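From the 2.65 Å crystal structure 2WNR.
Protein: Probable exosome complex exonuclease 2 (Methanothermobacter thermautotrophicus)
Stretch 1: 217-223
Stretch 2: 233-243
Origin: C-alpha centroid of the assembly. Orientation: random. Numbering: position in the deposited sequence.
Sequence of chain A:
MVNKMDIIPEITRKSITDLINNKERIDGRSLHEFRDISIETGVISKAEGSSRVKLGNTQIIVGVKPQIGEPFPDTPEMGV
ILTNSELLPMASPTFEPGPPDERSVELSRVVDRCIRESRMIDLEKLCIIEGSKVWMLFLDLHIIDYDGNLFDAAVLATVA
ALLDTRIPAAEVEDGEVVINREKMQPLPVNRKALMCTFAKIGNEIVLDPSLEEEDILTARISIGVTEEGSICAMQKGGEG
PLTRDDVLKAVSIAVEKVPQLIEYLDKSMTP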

# COMPACT_ATOMS: atom_id res chain seq x y z
N LEU A 217 1.93 -28.52 -19.72
CA LEU A 217 1.39 -28.02 -20.98
C LEU A 217 2.38 -27.08 -21.65
O LEU A 217 3.22 -26.47 -20.98
N THR A 218 2.31 -27.00 -22.98
CA THR A 218 3.09 -26.04 -23.75
C THR A 218 2.40 -24.66 -23.66
O THR A 218 3.04 -23.63 -23.40
N ALA A 219 1.08 -24.68 -23.85
CA ALA A 219 0.26 -23.49 -23.82
C ALA A 219 -1.17 -23.90 -23.55
O ALA A 219 -1.52 -25.10 -23.59
N ARG A 220 -2.02 -22.91 -23.29
CA ARG A 220 -3.43 -23.15 -23.02
C ARG A 220 -4.24 -22.11 -23.76
O ARG A 220 -3.72 -21.04 -24.08
N ILE A 221 -5.51 -22.40 -24.01
CA ILE A 221 -6.42 -21.41 -24.59
C ILE A 221 -7.83 -21.54 -23.99
O ILE A 221 -8.41 -22.62 -23.94
N SER A 222 -8.36 -20.42 -23.50
CA SER A 222 -9.70 -20.38 -22.94
C SER A 222 -10.62 -19.67 -23.92
O SER A 222 -10.28 -18.59 -24.41
N ILE A 223 -11.77 -20.29 -24.19
CA ILE A 223 -12.74 -19.70 -25.09
C ILE A 223 -14.12 -19.56 -24.44
O ILE A 223 -14.69 -20.53 -23.96
N ALA A 233 -15.13 -14.22 -25.52
CA ALA A 233 -13.84 -14.06 -24.83
C ALA A 233 -12.85 -15.14 -25.24
O ALA A 233 -13.21 -16.31 -25.41
N MET A 234 -11.59 -14.74 -25.39
CA MET A 234 -10.52 -15.68 -25.69
C MET A 234 -9.23 -15.27 -24.98
O MET A 234 -8.93 -14.08 -24.85
N GLN A 235 -8.48 -16.27 -24.52
CA GLN A 235 -7.24 -16.01 -23.82
C GLN A 235 -6.21 -17.13 -23.98
O GLN A 235 -6.32 -18.19 -23.36
N LYS A 236 -5.21 -16.87 -24.79
CA LYS A 236 -4.06 -17.77 -24.89
C LYS A 236 -3.19 -17.57 -23.66
O LYS A 236 -2.94 -16.44 -23.24
N GLY A 237 -2.75 -18.67 -23.06
CA GLY A 237 -1.85 -18.61 -21.91
C GLY A 237 -0.66 -19.52 -22.12
O GLY A 237 -0.63 -20.28 -23.09
N GLY A 238 0.32 -19.43 -21.23
CA GLY A 238 1.46 -20.36 -21.25
C GLY A 238 2.67 -19.75 -21.93
O GLY A 238 2.57 -18.69 -22.54
N GLU A 239 3.80 -20.42 -21.82
CA GLU A 239 5.06 -19.91 -22.34
C GLU A 239 5.38 -20.41 -23.74
O GLU A 239 6.27 -19.88 -24.40
N GLY A 240 4.66 -21.44 -24.19
CA GLY A 240 4.85 -21.97 -25.55
C GLY A 240 3.83 -21.46 -26.56
O GLY A 240 2.88 -20.78 -26.19
N PRO A 241 4.02 -21.78 -27.84
CA PRO A 241 3.12 -21.32 -28.88
C PRO A 241 1.93 -22.23 -29.18
O PRO A 241 1.91 -23.39 -28.78
N LEU A 242 0.94 -21.67 -29.88
CA LEU A 242 -0.14 -22.43 -30.49
C LEU A 242 -0.03 -22.28 -32.01
O LEU A 242 0.53 -21.29 -32.52
N THR A 243 -0.54 -23.26 -32.75
CA THR A 243 -0.65 -23.13 -34.20
C THR A 243 -2.06 -22.62 -34.56
O THR A 243 -2.98 -22.65 -33.73

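Antiparallel strands pack well when glycines leave hollows that side chains from the partner can occupy, and this pair from a probable exosome exonuclease illustrates the principle. The ladder is set by two reciprocal hydrogen-bonded pairs, Arg220 with Gly237 and Ser222 with Gln235; Gly237 N donates to Arg220 O at 2.8 Å. As in any extended strand, successive side chains alternate between two faces.

On the face of Ile221 and Ile223, apolar bumps interlock. Ile221 (t, t) sets CD1 3.9 Å from Met234 CG, while the extended Met234 (t, t, m) carries CE to within 4.0 Å of Ile223 CG1; Ile223 itself is m, t. Leu242, beyond the strand, starts out sideways, but its end comes nearer to stretch 1; chi1 is -97°, between wells. Its two methyls divide the neighbouring space: CD1 lies a tight 3.2 Å from Ala219 CB, and CD2 lies 3.9 Å from Ile221 CB. The small methyl of Ala219 also fits close to the backbone, with its CB 3.4 Å from Gly240 O.

The other face carries Arg220, Ser222 and Gln235. Arg220, chi1 p and chi2 t, lays one face of its guanidinium over Gly237 CA and Gly238 N. The fit depends on a bare backbone, since an ideal CB on Gly237 would fall 2.2 Å from Arg220 CZ. Ser222 is m; Gln235 (t, p) leads its end away, and both have polar partners elsewhere in the structure.

Two further glycines follow. At Gly238 the backbone angles alone call for glycine, since a CB would be jammed against the carbonyl O of Gly237, and it would also fall 2.7 Å from Ala219 CA. At Gly240 a CB would fall 2.2 Å from Thr218 CG2. Thr218, in the m rotamer, fills that latter hollow, while Gly240 N donates to Thr218 O at 2.8 Å. Lys236 braces the bend from within stretch 2: its NZ donates to Gly240 O at 2.7 Å and, weakly, to Gly238 O at 3.3 Å.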

# COMPACT_ATOMS: atom_id res chain seq x y z
CB LEU A 217 0.04 -27.33 -20.77
CG LEU A 217 -0.12 -26.14 -19.80
CD1 LEU A 217 0.58 -24.88 -20.28
CD2 LEU A 217 -1.59 -25.85 -19.57
CB THR A 218 3.20 -26.50 -25.22
OG1 THR A 218 3.99 -27.69 -25.28
CG2 THR A 218 3.83 -25.42 -26.12
CB ALA A 219 0.36 -22.78 -25.12
CB ARG A 220 -3.72 -23.04 -21.53
CG ARG A 220 -3.42 -21.65 -20.96
CD ARG A 220 -4.13 -21.37 -19.66
NE ARG A 220 -3.25 -20.61 -18.83
CZ ARG A 220 -3.21 -19.33 -18.50
NH1 ARG A 220 -2.18 -19.01 -17.75
NH2 ARG A 220 -4.08 -18.38 -18.84
CB ILE A 221 -6.44 -21.45 -26.15
CG1 ILE A 221 -7.40 -20.39 -26.71
CG2 ILE A 221 -6.78 -22.85 -26.67
CD1 ILE A 221 -7.19 -20.05 -28.16
CB SER A 222 -9.71 -19.64 -21.61
OG SER A 222 -8.81 -20.25 -20.70
CB ILE A 223 -12.82 -20.49 -26.41
CG1 ILE A 223 -11.43 -20.57 -27.06
CG2 ILE A 223 -13.82 -19.84 -27.38
CD1 ILE A 223 -11.32 -21.62 -28.12
CB ALA A 233 -14.03 -14.08 -23.33
CB MET A 234 -10.29 -15.76 -27.19
CG MET A 234 -9.41 -16.92 -27.62
SD MET A 234 -9.29 -17.02 -29.42
CE MET A 234 -10.91 -17.66 -29.81
CB GLN A 235 -7.52 -15.76 -22.32
CG GLN A 235 -6.31 -15.39 -21.49
CD GLN A 235 -5.98 -13.90 -21.53
OE1 GLN A 235 -6.59 -13.13 -22.29
NE2 GLN A 235 -5.02 -13.48 -20.71
CB LYS A 236 -3.26 -17.46 -26.16
CG LYS A 236 -2.13 -18.43 -26.46
CD LYS A 236 -0.78 -17.90 -26.03
CE LYS A 236 0.29 -18.96 -26.19
NZ LYS A 236 1.63 -18.45 -25.72
CB GLU A 239 6.21 -20.24 -21.39
CG GLU A 239 6.29 -19.35 -20.16
CD GLU A 239 7.56 -19.59 -19.33
OE1 GLU A 239 7.54 -19.25 -18.12
OE2 GLU A 239 8.57 -20.11 -19.87
CB PRO A 241 4.02 -21.24 -30.11
CG PRO A 241 5.26 -21.99 -29.78
CD PRO A 241 5.14 -22.55 -28.41
CB LEU A 242 -1.48 -21.86 -30.04
CG LEU A 242 -2.29 -22.46 -28.88
CD1 LEU A 242 -1.44 -23.07 -27.77
CD2 LEU A 242 -3.24 -21.43 -28.30
CB THR A 243 -0.35 -24.45 -34.92
OG1 THR A 243 -1.39 -25.39 -34.63
CG2 THR A 243 0.99 -25.02 -34.48